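Local coordinates for protein hypothetical glycoside hydrolase (Parabacteroides distasonis, PDB 3TAW) that is of unknown function but probably belongs to the glycoside hydrolase-like proteins built as a five-bladed beta-propeller, at residues D41-E46 and A68-A73; V142-V147 and F171-T176; P161-A166 and W219-D224. One frame throughout, in Å; residues are numbered along the deposited sequence. Where two conformers were deposited one is given.

Interaction 1: residues D41-E46 and A68-A73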
loop_
_atom_site.group_PDB
_atom_site.type_symbol
_atom_site.label_atom_id
_atom_site.label_comp_id
_atom_site.label_asym_id
_atom_site.label_seq_id
_atom_site.Cartn_x
_atom_site.Cartn_y
_atom_site.Cartn_z
ATOM N N ASP A 41 -28.451 -1.699 -2.451
ATOM C CA ASP A 41 -28.796 -2.938 -1.774
ATOM C C ASP A 41 -27.959 -3.085 -0.527
ATOM O O ASP A 41 -26.803 -2.644 -0.490
ATOM C CB ASP A 41 -28.521 -4.135 -2.708
ATOM C CG ASP A 41 -29.094 -5.438 -2.179
ATOM O OD1 ASP A 41 -30.163 -5.390 -1.545
ATOM O OD2 ASP A 41 -28.492 -6.506 -2.452
ATOM N N SER A 42 -28.494 -3.740 0.498
ATOM C CA SER A 42 -27.670 -4.081 1.652
ATOM C C SER A 42 -26.723 -5.231 1.291
ATOM O O SER A 42 -27.169 -6.292 0.792
ATOM C CB SER A 42 -28.519 -4.458 2.849
ATOM O OG SER A 42 -27.704 -4.866 3.932
ATOM N N VAL A 43 -25.436 -5.011 1.549
ATOM C CA VAL A 43 -24.376 -5.917 1.149
ATOM C C VAL A 43 -23.505 -6.297 2.346
ATOM O O VAL A 43 -23.227 -5.457 3.217
ATOM C CB VAL A 43 -23.512 -5.183 0.073
ATOM C CG1 VAL A 43 -22.176 -5.860 -0.143
ATOM C CG2 VAL A 43 -24.318 -5.000 -1.224
ATOM N N ALA A 44 -23.071 -7.556 2.381
ATOM C CA ALA A 44 -22.098 -8.012 3.386
ATOM C C ALA A 44 -20.685 -7.677 2.882
ATOM O O ALA A 44 -20.011 -8.484 2.210
ATOM C CB ALA A 44 -22.259 -9.489 3.680
ATOM N N TRP A 45 -20.273 -6.463 3.209
ATOM C CA TRP A 45 -19.153 -5.806 2.560
ATOM C C TRP A 45 -17.784 -6.315 2.989
ATOM O O TRP A 45 -16.793 -5.992 2.342
ATOM C CB TRP A 45 -19.243 -4.292 2.786
ATOM C CG TRP A 45 -19.110 -3.858 4.199
ATOM C CD1 TRP A 45 -20.111 -3.741 5.133
ATOM C CD2 TRP A 45 -17.914 -3.404 4.840
ATOM N NE1 TRP A 45 -19.602 -3.286 6.319
ATOM C CE2 TRP A 45 -18.252 -3.072 6.173
ATOM C CE3 TRP A 45 -16.584 -3.262 4.423
ATOM C CZ2 TRP A 45 -17.311 -2.589 7.092
ATOM C CZ3 TRP A 45 -15.656 -2.781 5.327
ATOM C CH2 TRP A 45 -16.012 -2.457 6.648
ATOM N N GLU A 46 -17.720 -7.102 4.062
ATOM C CA GLU A 46 -16.439 -7.619 4.548
ATOM C C GLU A 46 -16.508 -9.101 4.870
ATOM O O GLU A 46 -15.713 -9.638 5.655
ATOM C CB GLU A 46 -15.941 -6.801 5.743
ATOM C CG GLU A 46 -16.898 -6.677 6.904
ATOM C CD GLU A 46 -16.322 -5.896 8.066
ATOM O OE1 GLU A 46 -15.121 -5.519 7.992
ATOM O OE2 GLU A 46 -17.075 -5.673 9.051
ATOM N N ALA A 68 -11.526 -4.544 2.168
ATOM C CA ALA A 68 -12.523 -5.557 2.485
ATOM C C ALA A 68 -13.208 -5.989 1.198
ATOM O O ALA A 68 -13.569 -5.161 0.376
ATOM C CB ALA A 68 -13.572 -5.007 3.453
ATOM N N GLU A 69 -13.379 -7.293 1.039
ATOM C CA GLU A 69 -14.070 -7.825 -0.115
ATOM C C GLU A 69 -15.330 -8.565 0.288
ATOM O O GLU A 69 -15.339 -9.319 1.266
ATOM C CB GLU A 69 -13.158 -8.759 -0.900
ATOM C CG GLU A 69 -12.144 -8.042 -1.781
ATOM C CD GLU A 69 -11.320 -8.997 -2.641
ATOM O OE1 GLU A 69 -11.119 -10.158 -2.205
ATOM O OE2 GLU A 69 -10.896 -8.587 -3.758
ATOM N N ASP A 70 -16.394 -8.316 -0.463
ATOM C CA ASP A 70 -17.610 -9.105 -0.331
ATOM C C ASP A 70 -17.496 -10.447 -1.071
ATOM O O ASP A 70 -16.451 -10.762 -1.663
ATOM C CB ASP A 70 -18.826 -8.282 -0.745
ATOM C CG ASP A 70 -18.812 -7.848 -2.203
ATOM O OD1 ASP A 70 -18.220 -8.537 -3.067
ATOM O OD2 ASP A 70 -19.466 -6.835 -2.489
ATOM N N ASN A 71 -18.543 -11.262 -0.980
ATOM C CA ASN A 71 -18.562 -12.581 -1.630
ATOM C C ASN A 71 -19.409 -12.561 -2.910
ATOM O O ASN A 71 -20.040 -13.565 -3.265
ATOM C CB ASN A 71 -19.079 -13.635 -0.632
ATOM C CG ASN A 71 -18.386 -14.987 -0.776
ATOM O OD1 ASN A 71 -17.188 -15.065 -1.011
ATOM N ND2 ASN A 71 -19.153 -16.065 -0.616
ATOM N N SER A 72 -19.416 -11.438 -3.636
ATOM C CA SER A 72 -20.290 -11.313 -4.811
ATOM C C SER A 72 -19.803 -12.198 -5.983
ATOM O O SER A 72 -20.573 -12.519 -6.890
ATOM C CB SER A 72 -20.464 -9.844 -5.240
ATOM O OG SER A 72 -19.230 -9.182 -5.426
ATOM N N ALA A 73 -18.532 -12.605 -5.930
ATOM C CA ALA A 73 -17.972 -13.609 -6.830
ATOM C C ALA A 73 -16.743 -14.268 -6.188
ATOM O O ALA A 73 -16.244 -13.800 -5.154
ATOM C CB ALA A 73 -17.610 -12.984 -8.190
HETATM O O HOH W 1 -20.718 -10.799 0.700
#
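The indole of W45 lies obliquely against the methyl of A68, with CZ3 3.6 Å from A68 CB. W45 starts out directed away from segment 68-73, but CG stands between the backbone N and the carbonyl carbon (chi1 65°), which folds the ring back so that its six-membered half reaches A68. E46 has the same first torsion and lays its CG over the centre of the indole, 3.9 Å above the plane. Its CB also touches A68 CB, at 3.8 Å. Alanine suits this place because one methyl fits among W45 O, the indole carbons CE3 and CZ3, and E46 CB. The polar ends are satisfied elsewhere: W45 NE1 binds T98 O, and the E46 carboxylate meets Y66, R96 and T32.

No direct hydrogen bond joins the two segments. Instead a water donates to A44 O (2.9 Å) and accepts from N71 N, while D70 CB presses on A44 O at 3.2 Å. V43 CG1 rests against D70 OD2 at 3.7 Å, an apolar branch beside an oxygen whose charge is paired with R82.

D70 earns its place by its other oxygen. S72 OG donates to D70 OD1 at 2.6 Å on the syn side, and S72 N approaches the same atom at 3.2 Å from the same face but well above the carboxylate plane. T80 N binds OD1 as well, fixing the rotation of the carboxylate. The contact thus joins the 33-36/41-44 hairpin, with an inverse gamma turn centred on A44, to the end of strand 61-69 in a four-stranded antiparallel propeller blade, where D70 and S72 form an Asx turn.

Interaction 2: residues V142-V147 and F171-T176. With EDO (1,2-ethanediol), chain K; EDO (1,2-ethanediol), chain L.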
loop_
_atom_site.group_PDB
_atom_site.type_symbol
_atom_site.label_atom_id
_atom_site.label_comp_id
_atom_site.label_asym_id
_atom_site.label_seq_id
_atom_site.Cartn_x
_atom_site.Cartn_y
_atom_site.Cartn_z
ATOM N N VAL A 142 -9.669 -1.789 -16.482
ATOM C CA VAL A 142 -8.340 -1.227 -16.238
ATOM C C VAL A 142 -8.239 -0.795 -14.765
ATOM O O VAL A 142 -9.127 -0.073 -14.290
ATOM C CB VAL A 142 -8.076 0.021 -17.112
ATOM C CG1 VAL A 142 -6.641 0.503 -16.916
ATOM C CG2 VAL A 142 -8.345 -0.259 -18.629
ATOM N N PRO A 143 -7.187 -1.241 -14.048
ATOM C CA PRO A 143 -6.954 -0.697 -12.723
ATOM C C PRO A 143 -6.249 0.645 -12.836
ATOM O O PRO A 143 -5.309 0.802 -13.628
ATOM C CB PRO A 143 -6.059 -1.747 -12.055
ATOM C CG PRO A 143 -5.312 -2.357 -13.194
ATOM C CD PRO A 143 -6.176 -2.256 -14.401
ATOM N N ARG A 144 -6.720 1.627 -12.074
ATOM C CA ARG A 144 -6.158 2.967 -12.160
ATOM C C ARG A 144 -5.826 3.497 -10.780
ATOM O O ARG A 144 -6.655 3.463 -9.870
ATOM C CB ARG A 144 -7.086 3.944 -12.859
ATOM C CG ARG A 144 -7.425 3.578 -14.322
ATOM C CD ARG A 144 -8.278 4.666 -14.944
ATOM N NE ARG A 144 -8.479 4.479 -16.380
ATOM C CZ ARG A 144 -9.428 3.731 -16.934
ATOM N NH1 ARG A 144 -10.289 3.059 -16.187
ATOM N NH2 ARG A 144 -9.498 3.634 -18.263
ATOM N N LEU A 145 -4.607 3.994 -10.642
ATOM C CA LEU A 145 -4.203 4.668 -9.417
ATOM C C LEU A 145 -4.952 5.993 -9.321
ATOM O O LEU A 145 -4.889 6.812 -10.246
ATOM C CB LEU A 145 -2.693 4.916 -9.473
ATOM C CG LEU A 145 -1.990 5.463 -8.259
ATOM C CD1 LEU A 145 -2.095 4.487 -7.039
ATOM C CD2 LEU A 145 -0.535 5.738 -8.649
ATOM N N ALA A 146 -5.607 6.234 -8.194
ATOM C CA ALA A 146 -6.401 7.441 -8.014
ATOM C C ALA A 146 -6.139 8.055 -6.642
ATOM O O ALA A 146 -5.553 7.422 -5.757
ATOM C CB ALA A 146 -7.916 7.123 -8.225
ATOM N N VAL A 147 -6.567 9.299 -6.488
ATOM C CA VAL A 147 -6.288 10.097 -5.305
ATOM C C VAL A 147 -7.564 10.608 -4.645
ATOM O O VAL A 147 -8.492 11.062 -5.326
ATOM C CB VAL A 147 -5.425 11.328 -5.670
ATOM C CG1 VAL A 147 -5.018 12.110 -4.404
ATOM C CG2 VAL A 147 -4.158 10.903 -6.476
ATOM N N PHE A 171 -1.083 8.304 -20.085
ATOM C CA PHE A 171 -1.185 7.103 -19.259
ATOM C C PHE A 171 -2.545 6.904 -18.612
ATOM O O PHE A 171 -2.685 6.020 -17.773
ATOM C CB PHE A 171 -0.097 7.137 -18.191
ATOM C CG PHE A 171 1.277 7.177 -18.772
ATOM C CD1 PHE A 171 1.850 6.018 -19.289
ATOM C CD2 PHE A 171 1.984 8.367 -18.847
ATOM C CE1 PHE A 171 3.119 6.036 -19.856
ATOM C CE2 PHE A 171 3.250 8.404 -19.407
ATOM C CZ PHE A 171 3.819 7.225 -19.927
ATOM N N LYS A 172 -3.543 7.699 -19.013
ATOM C CA LYS A 172 -4.851 7.685 -18.337
ATOM C C LYS A 172 -5.593 6.340 -18.438
ATOM O O LYS A 172 -6.442 6.036 -17.599
ATOM C CB LYS A 172 -5.742 8.834 -18.840
ATOM C CG LYS A 172 -6.410 8.585 -20.165
ATOM C CD LYS A 172 -7.115 9.846 -20.688
ATOM C CE LYS A 172 -7.904 9.548 -21.942
ATOM N NZ LYS A 172 -9.016 8.577 -21.670
ATOM N N ASP A 173 -5.247 5.529 -19.430
ATOM C CA ASP A 173 -5.883 4.232 -19.632
ATOM C C ASP A 173 -4.903 3.063 -19.455
ATOM O O ASP A 173 -5.196 1.935 -19.809
ATOM C CB ASP A 173 -6.547 4.203 -21.023
ATOM C CG ASP A 173 -7.672 5.225 -21.147
ATOM O OD1 ASP A 173 -8.513 5.305 -20.234
ATOM O OD2 ASP A 173 -7.740 5.938 -22.173
ATOM N N GLU A 174 -3.745 3.346 -18.871
ATOM C CA GLU A 174 -2.779 2.315 -18.544
ATOM C C GLU A 174 -3.130 1.720 -17.207
ATOM O O GLU A 174 -3.720 2.411 -16.356
ATOM C CB GLU A 174 -1.374 2.916 -18.500
ATOM C CG GLU A 174 -0.855 3.248 -19.894
ATOM C CD GLU A 174 -0.665 2.002 -20.730
ATOM O OE1 GLU A 174 0.160 1.155 -20.327
ATOM O OE2 GLU A 174 -1.353 1.854 -21.761
ATOM N N ALA A 175 -2.773 0.454 -17.025
ATOM C CA ALA A 175 -2.964 -0.233 -15.748
ATOM C C ALA A 175 -1.944 0.280 -14.737
ATOM O O ALA A 175 -0.757 0.124 -14.965
ATOM C CB ALA A 175 -2.800 -1.736 -15.923
ATOM N N THR A 176 -2.410 0.910 -13.646
ATOM C CA THR A 176 -1.547 1.481 -12.630
ATOM C C THR A 176 -2.138 1.216 -11.235
ATOM O O THR A 176 -3.349 0.992 -11.101
ATOM C CB THR A 176 -1.352 2.999 -12.809
ATOM O OG1 THR A 176 -2.605 3.688 -12.693
ATOM C CG2 THR A 176 -0.711 3.328 -14.203
HETATM C C1 EDO K . -3.575 5.802 -15.037
HETATM O O1 EDO K . -3.987 4.476 -14.772
HETATM C C2 EDO K . -4.228 6.879 -14.159
HETATM O O2 EDO K . -3.663 7.078 -12.862
HETATM C C1 EDO L . -10.914 7.428 -17.203
HETATM O O1 EDO L . -10.296 8.084 -16.086
HETATM C C2 EDO L . -10.129 7.677 -18.483
HETATM O O2 EDO L . -10.117 9.061 -18.834
#
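The guanidinium of R144 is sandwiched: C1 of one 1,2-ethanediol (chain L) lies 3.8 Å above one face, and V142 CB covers the other, both offset toward the rim. Its edge serves segment 171-176. R144 NE donates to K172 O at 2.8 Å, exactly in the guanidinium plane, while NH2 reaches D173 OD1 at 2.8 Å in a salt bridge that tilts slightly from it. The carboxylate is turned nearly perpendicular, 79° away, and receives NH2 on its anti side. K172 NZ takes the syn side of D173 OD2, so two cations share one acid. Arginine suits the spot because its chain, extended from CG to NE, can start away from the loop and still grip it.

T176 ties the other end. Its N donates to P143 O at 2.9 Å, and its OG1, held between the backbone N and the carbonyl carbon (chi1 62°), accepts from L145 N along an almost straight bond of 2.9 Å (175°). That hydroxyl in turn donates to O1 of the ethanediol of chain K. A175 CB packs on P143 CD.

Strand 143-150 runs between strands 131-138 and 157-161 in a four-stranded blade. The loop follows helix 166-169 and leads to strand 179-186 of the next sheet; there L145 packs on M201 and T176 on W203, both from strand 199-203.

Interaction 3: residues P161-A166 and W219-D224. With EDO (1,2-ethanediol), chain K; EDO (1,2-ethanediol), chain L.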
loop_
_atom_site.group_PDB
_atom_site.type_symbol
_atom_site.label_atom_id
_atom_site.label_comp_id
_atom_site.label_asym_id
_atom_site.label_seq_id
_atom_site.Cartn_x
_atom_site.Cartn_y
_atom_site.Cartn_z
ATOM N N PRO A 161 -8.095 9.637 -11.252
ATOM C CA PRO A 161 -6.798 9.016 -11.501
ATOM C C PRO A 161 -5.622 9.968 -11.368
ATOM O O PRO A 161 -5.689 11.123 -11.821
ATOM C CB PRO A 161 -6.925 8.519 -12.953
ATOM C CG PRO A 161 -8.411 8.281 -13.123
ATOM C CD PRO A 161 -9.054 9.379 -12.346
ATOM N N ALA A 162 -4.550 9.486 -10.740
ATOM C CA ALA A 162 -3.358 10.289 -10.491
ATOM C C ALA A 162 -2.695 10.765 -11.788
ATOM O O ALA A 162 -2.075 11.837 -11.808
ATOM C CB ALA A 162 -2.367 9.496 -9.667
ATOM N N PHE A 163 -2.821 9.964 -12.848
ATOM C CA PHE A 163 -2.158 10.276 -14.135
ATOM C C PHE A 163 -3.152 10.659 -15.244
ATOM O O PHE A 163 -2.848 10.527 -16.452
ATOM C CB PHE A 163 -1.302 9.085 -14.598
ATOM C CG PHE A 163 -0.381 8.520 -13.531
ATOM C CD1 PHE A 163 0.330 9.347 -12.673
ATOM C CD2 PHE A 163 -0.189 7.153 -13.416
ATOM C CE1 PHE A 163 1.185 8.815 -11.715
ATOM C CE2 PHE A 163 0.662 6.616 -12.436
ATOM C CZ PHE A 163 1.340 7.440 -11.596
ATOM N N GLU A 164 -4.327 11.149 -14.848
ATOM C CA GLU A 164 -5.364 11.536 -15.816
ATOM C C GLU A 164 -4.836 12.604 -16.766
ATOM O O GLU A 164 -5.012 12.504 -17.986
ATOM C CB GLU A 164 -6.622 12.048 -15.095
ATOM C CG GLU A 164 -7.828 12.324 -16.031
ATOM C CD GLU A 164 -8.451 11.070 -16.627
ATOM O OE1 GLU A 164 -8.276 9.960 -16.072
ATOM O OE2 GLU A 164 -9.174 11.189 -17.651
ATOM N N LYS A 165 -4.189 13.627 -16.213
ATOM C CA LYS A 165 -3.828 14.815 -16.999
ATOM C C LYS A 165 -2.451 14.751 -17.675
ATOM O O LYS A 165 -2.278 15.320 -18.759
ATOM C CB LYS A 165 -3.895 16.083 -16.131
ATOM C CG LYS A 165 -5.280 16.383 -15.566
ATOM C CD LYS A 165 -5.380 17.847 -15.099
ATOM C CE LYS A 165 -6.710 18.157 -14.445
ATOM N NZ LYS A 165 -6.862 17.454 -13.131
ATOM N N ALA A 166 -1.489 14.103 -17.019
ATOM C CA ALA A 166 -0.064 14.154 -17.410
ATOM C C ALA A 166 0.151 13.830 -18.875
ATOM O O ALA A 166 -0.400 12.862 -19.393
ATOM C CB ALA A 166 0.771 13.198 -16.550
ATOM N N TRP A 219 -0.353 13.946 -10.912
ATOM C CA TRP A 219 0.994 13.399 -10.850
ATOM C C TRP A 219 1.547 13.188 -12.245
ATOM O O TRP A 219 0.810 12.779 -13.134
ATOM C CB TRP A 219 0.983 12.073 -10.080
ATOM C CG TRP A 219 0.664 12.279 -8.639
ATOM C CD1 TRP A 219 -0.576 12.398 -8.078
ATOM C CD2 TRP A 219 1.605 12.410 -7.558
ATOM N NE1 TRP A 219 -0.466 12.615 -6.720
ATOM C CE2 TRP A 219 0.856 12.617 -6.376
ATOM C CE3 TRP A 219 2.999 12.357 -7.473
ATOM C CZ2 TRP A 219 1.460 12.782 -5.127
ATOM C CZ3 TRP A 219 3.595 12.538 -6.223
ATOM C CH2 TRP A 219 2.824 12.745 -5.083
ATOM N N ASP A 220 2.847 13.461 -12.405
ATOM C CA ASP A 220 3.570 13.271 -13.662
ATOM C C ASP A 220 4.566 12.124 -13.510
ATOM O O ASP A 220 5.576 12.248 -12.798
ATOM C CB ASP A 220 4.336 14.537 -14.040
ATOM C CG ASP A 220 3.424 15.728 -14.291
ATOM O OD1 ASP A 220 2.367 15.567 -14.951
ATOM O OD2 ASP A 220 3.813 16.839 -13.865
ATOM N N PRO A 221 4.299 11.001 -14.179
ATOM C CA PRO A 221 5.236 9.871 -14.150
ATOM C C PRO A 221 6.574 10.250 -14.746
ATOM O O PRO A 221 6.619 10.993 -15.737
ATOM C CB PRO A 221 4.542 8.823 -15.010
ATOM C CG PRO A 221 3.112 9.138 -14.854
ATOM C CD PRO A 221 3.068 10.649 -14.899
ATOM N N LEU A 222 7.649 9.772 -14.137
ATOM C CA LEU A 222 8.976 10.005 -14.676
ATOM C C LEU A 222 9.150 9.170 -15.941
ATOM O O LEU A 222 8.776 7.996 -15.976
ATOM C CB LEU A 222 10.026 9.629 -13.651
ATOM C CG LEU A 222 10.445 10.721 -12.668
ATOM C CD1 LEU A 222 9.306 11.515 -12.127
ATOM C CD2 LEU A 222 11.348 10.164 -11.585
ATOM N N LEU A 223 9.741 9.777 -16.967
ATOM C CA LEU A 223 9.888 9.135 -18.272
ATOM C C LEU A 223 11.343 9.010 -18.690
ATOM O O LEU A 223 12.209 9.739 -18.206
ATOM C CB LEU A 223 9.139 9.933 -19.355
ATOM C CG LEU A 223 7.662 10.245 -19.125
ATOM C CD1 LEU A 223 7.096 11.083 -20.310
ATOM C CD2 LEU A 223 6.856 8.945 -18.922
ATOM N N ASP A 224 11.589 8.066 -19.588
ATOM C CA ASP A 224 12.899 7.920 -20.218
ATOM C C ASP A 224 12.939 8.784 -21.484
ATOM O O ASP A 224 12.009 9.545 -21.760
ATOM C CB ASP A 224 13.216 6.435 -20.502
ATOM C CG ASP A 224 12.338 5.809 -21.585
ATOM O OD1 ASP A 224 11.691 6.522 -22.384
ATOM O OD2 ASP A 224 12.297 4.557 -21.642
HETATM C C1 EDO K . -3.575 5.802 -15.037
HETATM O O1 EDO K . -3.987 4.476 -14.772
HETATM C C2 EDO K . -4.228 6.879 -14.159
HETATM O O2 EDO K . -3.663 7.078 -12.862
HETATM C C1 EDO L . -10.914 7.428 -17.203
HETATM O O1 EDO L . -10.296 8.084 -16.086
HETATM C C2 EDO L . -10.129 7.677 -18.483
HETATM O O2 EDO L . -10.117 9.061 -18.834
HETATM O O HOH W 2 -1.638 13.853 -14.051
#
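A162 O accepts the N-H of W219 at 2.9 Å, in the carbonyl plane and nearly straight (159°). The bond links two sheets of the propeller: A162 follows strand 157-161 in a type I turn from P161 to E164, and W219 leads into strand 220-221, which pairs with strand 209-213. A second, indirect tie is a water that accepts from A166 N and lies 2.8 Å from W219 O, to which it can donate. K165 adds a salt bridge to D218, just before the second segment.

Small and flat groups fill the gap between. A162 CB touches W219 CD1 at 3.8 Å, and the small methyl of A166 faces two oxygens, W219 O and D220 OD1. F163 carries the apolar part. With CG anti to its own carbonyl carbon (chi1 -49°), its ring swings across to W219, bringing CE1 to 3.7 Å from W219 CB while W219 O lies at the ring edge. The W203 ring meets that of F163. A162 CB covers one face of F163; on the opposite face, the rigid ring of P221 makes a CH-pi contact, with P221 CG 3.7 Å from the F163 ring centroid and 16° off the normal.

Interactions 2 and 3 are neighbours, with centres about 10 Å apart: interaction 2 ties the 117-161 blade to the loop leading into the next sheet, interaction 3 ties its end to that sheet's strand 220-221. Their segments alternate, and they meet directly: L145 O probably accepts a hydrogen bond from A162 N, while F171 packs on L223. Interaction 1 stands apart in an earlier blade, its centre about 24 and 32 Å from those of interactions 2 and 3. Chemistry follows burial. Interaction 2, the most exposed, relies on a salt bridge and direct hydrogen bonds; interaction 3, buried, on one backbone bond and ring packing; interaction 1, also buried, on packing and a bridging water.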